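PDB 4W9R: uncharacterized protein from Capnocytophaga ochracea, which is of unknown function but is probably an esterase-like member of the alpha/beta-hydrolase superfamily. Local coordinates for residues D31-N42 with P112-E123; S160-L171 with A195-V205. All coordinates share one frame; numbering follows the deposited sequence.

Contact 1 (D31-N42 with P112-E123); sequences DRQAYPLIVVLN and PIADLKGVIASE
Leu37 N donates to Leu116 O at 3.0 Å, and Leu37 O accepts Gly118 N. Tyr35 and Val39 extend this parallel ladder in the same way: Tyr35 N donates to Pro112 O and Tyr35 O accepts Ala114 N, while Val39 N donates to Gly118 O and Val39 O accepts Ile120 N. Leu41 N closes the series on Ile120 O at 3.2 Å. Pro36, Ile38 and Val40 bond through their backbone to strand 67-71. A beta bulge lies between the Tyr35-Ile113 and Leu37-Lys117 pairs. With CG1 of Ile38 beside the backbone N (chi1 -64°), CG2 is turned to meet Ile120 CD1 at 3.8 Å. On the other side of the sheet Leu37 CB lies 3.7 Å from Ile113 CG2. Lys117 NZ finds its partner beyond the two strands, in Thr140 O. At the C-terminal end Asn42 OD1 accepts Ser122 N, though the modelled length is doubtfully short. Ser122 OG donates to Glu123 OE1 at 2.6 Å, from above the carboxylate plane, while Lys221 and Asn148 hold OE2. With an alanine in place of Ser122, Glu123 OE1 is likely to lose this donor, leaving the carboxylate held through OE2. A water donates to Ser122 O and weakly accepts from Asn42 ND2. Glu123, with positive phi (57°) between strand 116-122 and the next helix, is consistent with the nucleophile-elbow position of alpha/beta hydrolases, here held by a glutamate.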
loop_
_atom_site.group_PDB
_atom_site.type_symbol
_atom_site.label_atom_id
_atom_site.label_comp_id
_atom_site.label_asym_id
_atom_site.label_seq_id
_atom_site.Cartn_x
_atom_site.Cartn_y
_atom_site.Cartn_z
ATOM N N ASP B 31 -27.998 5.932 5.240
ATOM C CA ASP B 31 -28.444 6.105 3.863
ATOM C C ASP B 31 -28.769 7.572 3.590
ATOM O O ASP B 31 -29.212 7.929 2.498
ATOM C CB ASP B 31 -29.655 5.216 3.568
ATOM C CG ASP B 31 -30.748 5.351 4.611
ATOM O OD1 ASP B 31 -30.436 5.742 5.756
ATOM O OD2 ASP B 31 -31.918 5.059 4.288
ATOM N N ARG B 32 -28.541 8.414 4.595
ATOM C CA ARG B 32 -28.756 9.851 4.471
ATOM C C ARG B 32 -27.648 10.514 3.656
ATOM O O ARG B 32 -27.774 11.668 3.244
ATOM C CB ARG B 32 -28.848 10.497 5.855
ATOM N N GLN B 33 -26.563 9.781 3.429
ATOM C CA GLN B 33 -25.459 10.274 2.614
ATOM C C GLN B 33 -25.103 9.264 1.528
ATOM O O GLN B 33 -25.519 8.108 1.585
ATOM C CB GLN B 33 -24.233 10.578 3.477
ATOM C CG GLN B 33 -23.617 9.360 4.144
ATOM C CD GLN B 33 -22.288 9.670 4.807
ATOM O OE1 GLN B 33 -21.724 10.748 4.619
ATOM N NE2 GLN B 33 -21.782 8.722 5.589
ATOM N N ALA B 34 -24.333 9.706 0.539
ATOM C CA ALA B 34 -23.973 8.855 -0.590
ATOM C C ALA B 34 -22.495 8.476 -0.563
ATOM O O ALA B 34 -21.658 9.237 -0.080
ATOM C CB ALA B 34 -24.317 9.545 -1.900
ATOM N N TYR B 35 -22.181 7.295 -1.088
ATOM C CA TYR B 35 -20.803 6.824 -1.123
ATOM C C TYR B 35 -20.363 6.508 -2.546
ATOM O O TYR B 35 -21.134 5.960 -3.331
ATOM C CB TYR B 35 -20.636 5.573 -0.257
ATOM C CG TYR B 35 -21.194 5.689 1.144
ATOM C CD1 TYR B 35 -20.418 6.181 2.183
ATOM C CD2 TYR B 35 -22.494 5.288 1.428
ATOM C CE1 TYR B 35 -20.923 6.282 3.465
ATOM C CE2 TYR B 35 -23.006 5.385 2.707
ATOM C CZ TYR B 35 -22.217 5.883 3.723
ATOM O OH TYR B 35 -22.719 5.983 5.000
ATOM N N PRO B 36 -19.107 6.840 -2.877
ATOM C CA PRO B 36 -18.532 6.425 -4.158
ATOM C C PRO B 36 -18.280 4.924 -4.164
ATOM O O PRO B 36 -17.947 4.362 -3.121
ATOM C CB PRO B 36 -17.217 7.210 -4.233
ATOM C CG PRO B 36 -17.375 8.330 -3.253
ATOM C CD PRO B 36 -18.231 7.779 -2.158
ATOM N N LEU B 37 -18.441 4.286 -5.318
ATOM C CA LEU B 37 -18.271 2.841 -5.422
ATOM C C LEU B 37 -16.957 2.470 -6.097
ATOM O O LEU B 37 -16.609 3.017 -7.143
ATOM C CB LEU B 37 -19.440 2.223 -6.191
ATOM C CG LEU B 37 -19.336 0.736 -6.535
ATOM C CD1 LEU B 37 -19.221 -0.104 -5.273
ATOM C CD2 LEU B 37 -20.530 0.295 -7.367
ATOM N N ILE B 38 -16.228 1.539 -5.491
ATOM C CA ILE B 38 -15.020 0.995 -6.102
ATOM C C ILE B 38 -15.149 -0.512 -6.285
ATOM O O ILE B 38 -15.308 -1.252 -5.315
ATOM C CB ILE B 38 -13.765 1.298 -5.267
ATOM C CG1 ILE B 38 -13.516 2.804 -5.208
ATOM C CG2 ILE B 38 -12.556 0.589 -5.853
ATOM C CD1 ILE B 38 -12.273 3.183 -4.436
ATOM N N VAL B 39 -15.086 -0.960 -7.535
ATOM C CA VAL B 39 -15.196 -2.380 -7.851
ATOM C C VAL B 39 -13.817 -2.998 -8.079
ATOM O O VAL B 39 -13.000 -2.451 -8.819
ATOM C CB VAL B 39 -16.078 -2.609 -9.096
ATOM C CG1 VAL B 39 -16.152 -4.086 -9.439
ATOM C CG2 VAL B 39 -17.472 -2.041 -8.868
ATOM N N VAL B 40 -13.561 -4.135 -7.435
ATOM C CA VAL B 40 -12.288 -4.834 -7.579
ATOM C C VAL B 40 -12.479 -6.223 -8.189
ATOM O O VAL B 40 -13.095 -7.096 -7.577
ATOM C CB VAL B 40 -11.570 -4.972 -6.227
ATOM C CG1 VAL B 40 -10.225 -5.655 -6.411
ATOM C CG2 VAL B 40 -11.399 -3.611 -5.579
ATOM N N LEU B 41 -11.956 -6.418 -9.397
ATOM C CA LEU B 41 -12.141 -7.667 -10.135
ATOM C C LEU B 41 -11.206 -8.785 -9.672
ATOM O O LEU B 41 -11.502 -9.971 -9.820
ATOM C CB LEU B 41 -11.939 -7.416 -11.627
ATOM C CG LEU B 41 -12.738 -6.246 -12.199
ATOM C CD1 LEU B 41 -12.474 -6.095 -13.688
ATOM C CD2 LEU B 41 -14.221 -6.431 -11.927
ATOM N N ASN B 42 -10.065 -8.379 -9.134
ATOM C CA ASN B 42 -8.974 -9.262 -8.727
ATOM C C ASN B 42 -9.013 -9.671 -7.255
ATOM O O ASN B 42 -8.045 -10.219 -6.733
ATOM C CB ASN B 42 -7.637 -8.627 -9.078
ATOM C CG ASN B 42 -7.346 -8.704 -10.564
ATOM O OD1 ASN B 42 -7.324 -7.690 -11.259
ATOM N ND2 ASN B 42 -7.144 -9.917 -11.063
ATOM N N PRO B 112 -26.929 3.636 -1.223
ATOM C CA PRO B 112 -26.911 4.969 -1.833
ATOM C C PRO B 112 -25.566 5.281 -2.484
ATOM O O PRO B 112 -24.724 5.945 -1.881
ATOM C CB PRO B 112 -27.179 5.900 -0.647
ATOM C CG PRO B 112 -26.681 5.148 0.537
ATOM C CD PRO B 112 -26.959 3.702 0.249
ATOM N N ILE B 113 -25.367 4.789 -3.702
ATOM C CA ILE B 113 -24.110 4.986 -4.414
ATOM C C ILE B 113 -24.045 6.360 -5.075
ATOM O O ILE B 113 -24.982 6.777 -5.754
ATOM C CB ILE B 113 -23.899 3.898 -5.489
ATOM C CG1 ILE B 113 -23.957 2.505 -4.858
ATOM C CG2 ILE B 113 -22.578 4.105 -6.213
ATOM C CD1 ILE B 113 -22.982 2.308 -3.714
ATOM N N ALA B 114 -22.929 7.056 -4.878
ATOM C CA ALA B 114 -22.726 8.374 -5.467
ATOM C C ALA B 114 -22.462 8.278 -6.966
ATOM O O ALA B 114 -22.438 7.186 -7.533
ATOM C CB ALA B 114 -21.576 9.092 -4.774
ATOM N N ASP B 115 -22.254 9.426 -7.602
ATOM C CA ASP B 115 -22.067 9.477 -9.048
ATOM C C ASP B 115 -20.695 8.964 -9.473
ATOM O O ASP B 115 -20.469 8.689 -10.650
ATOM C CB ASP B 115 -22.267 10.905 -9.563
ATOM C CG ASP B 115 -23.714 11.355 -9.485
ATOM O OD1 ASP B 115 -24.423 10.926 -8.550
ATOM O OD2 ASP B 115 -24.142 12.137 -10.361
ATOM N N LEU B 116 -19.783 8.837 -8.514
ATOM C CA LEU B 116 -18.442 8.340 -8.804
ATOM C C LEU B 116 -18.334 6.834 -8.573
ATOM O O LEU B 116 -18.465 6.357 -7.446
ATOM C CB LEU B 116 -17.401 9.066 -7.951
ATOM C CG LEU B 116 -15.965 8.573 -8.142
ATOM C CD1 LEU B 116 -15.526 8.764 -9.586
ATOM C CD2 LEU B 116 -15.014 9.280 -7.190
ATOM N N LYS B 117 -18.091 6.096 -9.650
ATOM C CA LYS B 117 -17.920 4.651 -9.569
ATOM C C LYS B 117 -16.616 4.239 -10.244
ATOM O O LYS B 117 -16.439 4.454 -11.440
ATOM C CB LYS B 117 -19.107 3.931 -10.215
ATOM C CG LYS B 117 -20.434 4.153 -9.500
ATOM C CD LYS B 117 -21.612 3.650 -10.325
ATOM C CE LYS B 117 -22.249 4.770 -11.141
ATOM N NZ LYS B 117 -21.315 5.370 -12.135
ATOM N N GLY B 118 -15.692 3.679 -9.471
ATOM C CA GLY B 118 -14.419 3.249 -10.020
ATOM C C GLY B 118 -14.272 1.750 -10.206
ATOM O O GLY B 118 -15.075 0.965 -9.701
ATOM N N VAL B 119 -13.224 1.353 -10.921
ATOM C CA VAL B 119 -12.899 -0.058 -11.086
ATOM C C VAL B 119 -11.386 -0.268 -11.017
ATOM O O VAL B 119 -10.615 0.438 -11.668
ATOM C CB VAL B 119 -13.456 -0.624 -12.418
ATOM C CG1 VAL B 119 -12.968 0.191 -13.610
ATOM C CG2 VAL B 119 -13.083 -2.092 -12.576
ATOM N N ILE B 120 -10.968 -1.237 -10.209
ATOM C CA ILE B 120 -9.556 -1.557 -10.063
ATOM C C ILE B 120 -9.309 -3.009 -10.447
ATOM O O ILE B 120 -9.996 -3.911 -9.967
ATOM C CB ILE B 120 -9.063 -1.322 -8.623
ATOM C CG1 ILE B 120 -9.306 0.128 -8.204
ATOM C CG2 ILE B 120 -7.587 -1.671 -8.498
ATOM C CD1 ILE B 120 -8.844 0.438 -6.797
ATOM N N ALA B 121 -8.329 -3.231 -11.317
ATOM C CA ALA B 121 -8.016 -4.579 -11.771
ATOM C C ALA B 121 -6.542 -4.721 -12.128
ATOM O O ALA B 121 -5.851 -3.728 -12.360
ATOM C CB ALA B 121 -8.887 -4.948 -12.959
ATOM N N SER B 122 -6.067 -5.962 -12.168
ATOM C CA SER B 122 -4.678 -6.235 -12.512
ATOM C C SER B 122 -4.558 -7.364 -13.535
ATOM O O SER B 122 -5.494 -8.145 -13.720
ATOM C CB SER B 122 -3.872 -6.579 -11.255
ATOM O OG SER B 122 -4.303 -7.800 -10.684
ATOM N N GLU B 123 -3.401 -7.431 -14.192
ATOM C CA GLU B 123 -3.115 -8.451 -15.204
ATOM C C GLU B 123 -4.147 -8.445 -16.333
ATOM O O GLU B 123 -4.436 -7.396 -16.907
ATOM C CB GLU B 123 -3.032 -9.840 -14.563
ATOM C CG GLU B 123 -1.756 -10.083 -13.759
ATOM C CD GLU B 123 -1.756 -9.385 -12.411
ATOM O OE1 GLU B 123 -2.694 -9.619 -11.619
ATOM O OE2 GLU B 123 -0.817 -8.606 -12.143
HETATM O O HOH W 1 -6.538 -10.804 -14.337
#

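Contact 2 (S160-L171 with A195-V205); sequences SHALAAGVPNRL and AMRSAPVHESV
Leu163 spreads its two methyls between Met196 and Val205. CD1 meets Met196 CG (selenomethionine) at 3.6 Å, and CD2 meets Val205 CG1 at 3.7 Å, Leu163 and Val205 crossing at about a right angle. Val205 CG2 lies 4.0 Å from Leu171 CB, and these side chains run side by side. Further out Ala164 CB touches Ala199 CB. Leu163 O accepts His202 N at 3.1 Å, and Ala165 O lies over one face of the His202 ring. Gly166 follows the helix with positive phi (87°). A side chain there would collide with His202 ND1 and Ser204 OG. Ser204 OG sits between its own N and carbonyl carbon (chi1 65°) and accepts Val167 N at 2.9 Å in a nearly straight bond. It is also hydrogen-bonded to His202 ND1 at 2.7 Å. At the other end Ser160 OG accepts Ala199 N at 3.1 Å and gives a weak bond to Met196 O. Leu171 N bonds to Ser204 O, which starts the pairing of two parallel strands. The contact joins the C-terminal ends of helices 156-165 and 183-196 to the starts of strands 171-180 and 205-213, with Met133, Tyr173, Met175 and Tyr207 packed against its apolar side chains.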
loop_
_atom_site.group_PDB
_atom_site.type_symbol
_atom_site.label_atom_id
_atom_site.label_comp_id
_atom_site.label_asym_id
_atom_site.label_seq_id
_atom_site.Cartn_x
_atom_site.Cartn_y
_atom_site.Cartn_z
ATOM N N SER B 160 -6.991 5.366 -27.959
ATOM C CA SER B 160 -6.501 6.721 -28.178
ATOM C C SER B 160 -7.632 7.630 -28.641
ATOM O O SER B 160 -7.754 8.767 -28.185
ATOM C CB SER B 160 -5.365 6.724 -29.201
ATOM O OG SER B 160 -4.884 8.036 -29.429
ATOM N N HIS B 161 -8.459 7.118 -29.546
ATOM C CA HIS B 161 -9.598 7.868 -30.059
ATOM C C HIS B 161 -10.613 8.147 -28.958
ATOM O O HIS B 161 -11.221 9.218 -28.919
ATOM C CB HIS B 161 -10.261 7.112 -31.210
ATOM C CG HIS B 161 -9.378 6.943 -32.407
ATOM N ND1 HIS B 161 -9.496 5.879 -33.275
ATOM C CD2 HIS B 161 -8.363 7.704 -32.880
ATOM C CE1 HIS B 161 -8.589 5.991 -34.230
ATOM N NE2 HIS B 161 -7.891 7.091 -34.014
ATOM N N ALA B 162 -10.790 7.181 -28.063
ATOM C CA ALA B 162 -11.736 7.324 -26.962
ATOM C C ALA B 162 -11.281 8.405 -25.987
ATOM O O ALA B 162 -12.093 9.191 -25.495
ATOM C CB ALA B 162 -11.915 5.999 -26.241
ATOM N N LEU B 163 -9.980 8.441 -25.713
ATOM C CA LEU B 163 -9.410 9.448 -24.825
ATOM C C LEU B 163 -9.502 10.840 -25.436
ATOM O O LEU B 163 -9.690 11.828 -24.727
ATOM C CB LEU B 163 -7.951 9.119 -24.505
ATOM C CG LEU B 163 -7.696 7.958 -23.547
ATOM C CD1 LEU B 163 -6.206 7.704 -23.424
ATOM C CD2 LEU B 163 -8.304 8.251 -22.185
ATOM N N ALA B 164 -9.363 10.910 -26.755
ATOM C CA ALA B 164 -9.426 12.180 -27.464
ATOM C C ALA B 164 -10.857 12.709 -27.514
ATOM O O ALA B 164 -11.081 13.919 -27.516
ATOM C CB ALA B 164 -8.865 12.028 -28.869
ATOM N N ALA B 165 -11.821 11.793 -27.552
ATOM C CA ALA B 165 -13.230 12.164 -27.600
ATOM C C ALA B 165 -13.703 12.701 -26.254
ATOM O O ALA B 165 -14.453 13.676 -26.190
ATOM C CB ALA B 165 -14.077 10.975 -28.023
ATOM N N GLY B 166 -13.264 12.055 -25.180
ATOM C CA GLY B 166 -13.606 12.491 -23.841
ATOM C C GLY B 166 -14.910 11.911 -23.328
ATOM O O GLY B 166 -15.521 11.053 -23.963
ATOM N N VAL B 167 -15.330 12.392 -22.163
ATOM C CA VAL B 167 -16.541 11.917 -21.511
ATOM C C VAL B 167 -17.419 13.109 -21.125
ATOM O O VAL B 167 -16.934 14.240 -21.076
ATOM C CB VAL B 167 -16.203 11.076 -20.261
ATOM C CG1 VAL B 167 -15.542 9.768 -20.667
ATOM C CG2 VAL B 167 -15.311 11.866 -19.321
ATOM N N PRO B 168 -18.718 12.867 -20.871
ATOM C CA PRO B 168 -19.608 13.961 -20.461
ATOM C C PRO B 168 -19.137 14.722 -19.217
ATOM O O PRO B 168 -19.241 15.947 -19.203
ATOM C CB PRO B 168 -20.944 13.247 -20.187
ATOM C CG PRO B 168 -20.627 11.778 -20.173
ATOM C CD PRO B 168 -19.467 11.620 -21.091
ATOM N N ASN B 169 -18.630 14.028 -18.201
ATOM C CA ASN B 169 -18.192 14.724 -16.994
ATOM C C ASN B 169 -16.697 14.592 -16.705
ATOM O O ASN B 169 -15.930 15.522 -16.952
ATOM C CB ASN B 169 -18.986 14.217 -15.787
ATOM C CG ASN B 169 -18.595 14.912 -14.494
ATOM O OD1 ASN B 169 -18.128 16.051 -14.504
ATOM N ND2 ASN B 169 -18.785 14.226 -13.373
ATOM N N ARG B 170 -16.281 13.435 -16.199
ATOM C CA ARG B 170 -14.877 13.231 -15.861
ATOM C C ARG B 170 -14.454 11.772 -15.989
ATOM O O ARG B 170 -15.219 10.860 -15.669
ATOM C CB ARG B 170 -14.596 13.732 -14.442
ATOM C CG ARG B 170 -13.153 13.556 -13.979
ATOM C CD ARG B 170 -12.928 14.219 -12.634
ATOM N NE ARG B 170 -11.566 14.041 -12.136
ATOM C CZ ARG B 170 -11.228 13.185 -11.178
ATOM N NH1 ARG B 170 -12.152 12.423 -10.607
ATOM N NH2 ARG B 170 -9.965 13.092 -10.785
ATOM N N LEU B 171 -13.227 11.561 -16.451
ATOM C CA LEU B 171 -12.644 10.229 -16.497
ATOM C C LEU B 171 -11.238 10.241 -15.916
ATOM O O LEU B 171 -10.348 10.918 -16.433
ATOM C CB LEU B 171 -12.614 9.696 -17.929
ATOM C CG LEU B 171 -11.868 8.371 -18.102
ATOM C CD1 LEU B 171 -12.483 7.281 -17.230
ATOM C CD2 LEU B 171 -11.847 7.950 -19.561
ATOM N N ALA B 195 0.784 3.702 -27.999
ATOM C CA ALA B 195 -0.242 3.807 -29.031
ATOM C C ALA B 195 -1.490 4.506 -28.502
ATOM O O ALA B 195 -2.241 5.118 -29.263
ATOM C CB ALA B 195 -0.597 2.426 -29.567
HETATM N N MSE B 196 -1.702 4.411 -27.195
HETATM C CA MSE B 196 -2.883 4.984 -26.562
HETATM C C MSE B 196 -2.757 6.497 -26.375
HETATM O O MSE B 196 -3.753 7.220 -26.409
HETATM C CB MSE B 196 -3.138 4.298 -25.217
HETATM C CG MSE B 196 -4.353 4.818 -24.464
HETATM SE SE MSE B 196 -4.871 3.709 -22.942
HETATM C CE MSE B 196 -3.147 3.576 -22.040
ATOM N N ARG B 197 -1.527 6.968 -26.185
ATOM C CA ARG B 197 -1.276 8.387 -25.959
ATOM C C ARG B 197 -0.955 9.128 -27.255
ATOM O O ARG B 197 -0.607 10.309 -27.227
ATOM C CB ARG B 197 -0.136 8.582 -24.955
ATOM C CG ARG B 197 1.238 8.190 -25.473
ATOM C CD ARG B 197 2.334 8.796 -24.610
ATOM N NE ARG B 197 3.668 8.501 -25.121
ATOM C CZ ARG B 197 4.508 7.636 -24.562
ATOM N NH1 ARG B 197 5.704 7.429 -25.098
ATOM N NH2 ARG B 197 4.155 6.983 -23.465
ATOM N N SER B 198 -1.057 8.425 -28.381
ATOM C CA SER B 198 -0.781 9.004 -29.699
ATOM C C SER B 198 -1.513 10.323 -29.948
ATOM O O SER B 198 -0.903 11.314 -30.349
ATOM C CB SER B 198 -1.156 8.005 -30.797
ATOM O OG SER B 198 -0.452 6.787 -30.642
ATOM N N ALA B 199 -2.818 10.330 -29.705
ATOM C CA ALA B 199 -3.615 11.543 -29.849
ATOM C C ALA B 199 -3.637 12.341 -28.549
ATOM O O ALA B 199 -3.535 11.766 -27.465
ATOM C CB ALA B 199 -5.032 11.198 -30.285
ATOM N N PRO B 200 -3.752 13.676 -28.656
ATOM C CA PRO B 200 -3.913 14.535 -27.477
ATOM C C PRO B 200 -5.159 14.172 -26.673
ATOM O O PRO B 200 -6.201 13.864 -27.252
ATOM C CB PRO B 200 -4.038 15.937 -28.080
ATOM C CG PRO B 200 -3.326 15.845 -29.384
ATOM C CD PRO B 200 -3.605 14.462 -29.893
ATOM N N VAL B 201 -5.045 14.216 -25.352
ATOM C CA VAL B 201 -6.130 13.796 -24.474
ATOM C C VAL B 201 -7.139 14.919 -24.237
ATOM O O VAL B 201 -6.763 16.063 -23.986
ATOM C CB VAL B 201 -5.579 13.308 -23.118
ATOM C CG1 VAL B 201 -6.705 12.833 -22.222
ATOM C CG2 VAL B 201 -4.564 12.197 -23.332
ATOM N N HIS B 202 -8.423 14.576 -24.327
ATOM C CA HIS B 202 -9.509 15.520 -24.077
ATOM C C HIS B 202 -9.453 16.062 -22.649
ATOM O O HIS B 202 -9.021 15.368 -21.730
ATOM C CB HIS B 202 -10.858 14.848 -24.339
ATOM C CG HIS B 202 -12.022 15.791 -24.322
ATOM N ND1 HIS B 202 -12.803 15.987 -23.204
ATOM C CD2 HIS B 202 -12.543 16.582 -25.289
ATOM C CE1 HIS B 202 -13.753 16.864 -23.481
ATOM N NE2 HIS B 202 -13.617 17.240 -24.740
ATOM N N GLU B 203 -9.895 17.304 -22.473
ATOM C CA GLU B 203 -9.778 17.997 -21.190
ATOM C C GLU B 203 -10.599 17.347 -20.075
ATOM O O GLU B 203 -10.297 17.523 -18.894
ATOM C CB GLU B 203 -10.184 19.467 -21.351
ATOM C CG GLU B 203 -11.599 19.684 -21.873
ATOM C CD GLU B 203 -12.628 19.795 -20.763
ATOM O OE1 GLU B 203 -12.227 19.985 -19.595
ATOM O OE2 GLU B 203 -13.837 19.693 -21.058
ATOM N N SER B 204 -11.629 16.594 -20.448
ATOM C CA SER B 204 -12.486 15.933 -19.467
ATOM C C SER B 204 -11.811 14.702 -18.869
ATOM O O SER B 204 -12.320 14.101 -17.920
ATOM C CB SER B 204 -13.819 15.533 -20.100
ATOM O OG SER B 204 -13.632 14.546 -21.100
ATOM N N VAL B 205 -10.666 14.329 -19.430
ATOM C CA VAL B 205 -9.962 13.130 -19.000
ATOM C C VAL B 205 -8.670 13.456 -18.259
ATOM O O VAL B 205 -7.840 14.223 -18.743
ATOM C CB VAL B 205 -9.633 12.222 -20.201
ATOM C CG1 VAL B 205 -8.805 11.027 -19.759
ATOM C CG2 VAL B 205 -10.912 11.772 -20.889
#

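Both contacts touch one mixed sheet of the esterase-like domain, contact 1 through two full strands and contact 2 through the starts of two. Contact 1 closes along the chain before contact 2 opens. Contact 1 pairs strands 35-40 and 116-122 in the interior of the sheet. Contact 2 lies toward one margin, where strands 171-180 and 205-213 begin; 205-213 is the outermost strand there within this chain. Strand 143-149 runs between the two pairs. Their centres are 22 Å apart, and their nearest atoms come to about 5 Å without touching. Contact 1 is thus buried sheet core leading toward the elbow-like turn, whereas contact 2 packs helix ends onto the far strands. Both lie within the sheet's parallel part, consistent with an alpha/beta-hydrolase fold.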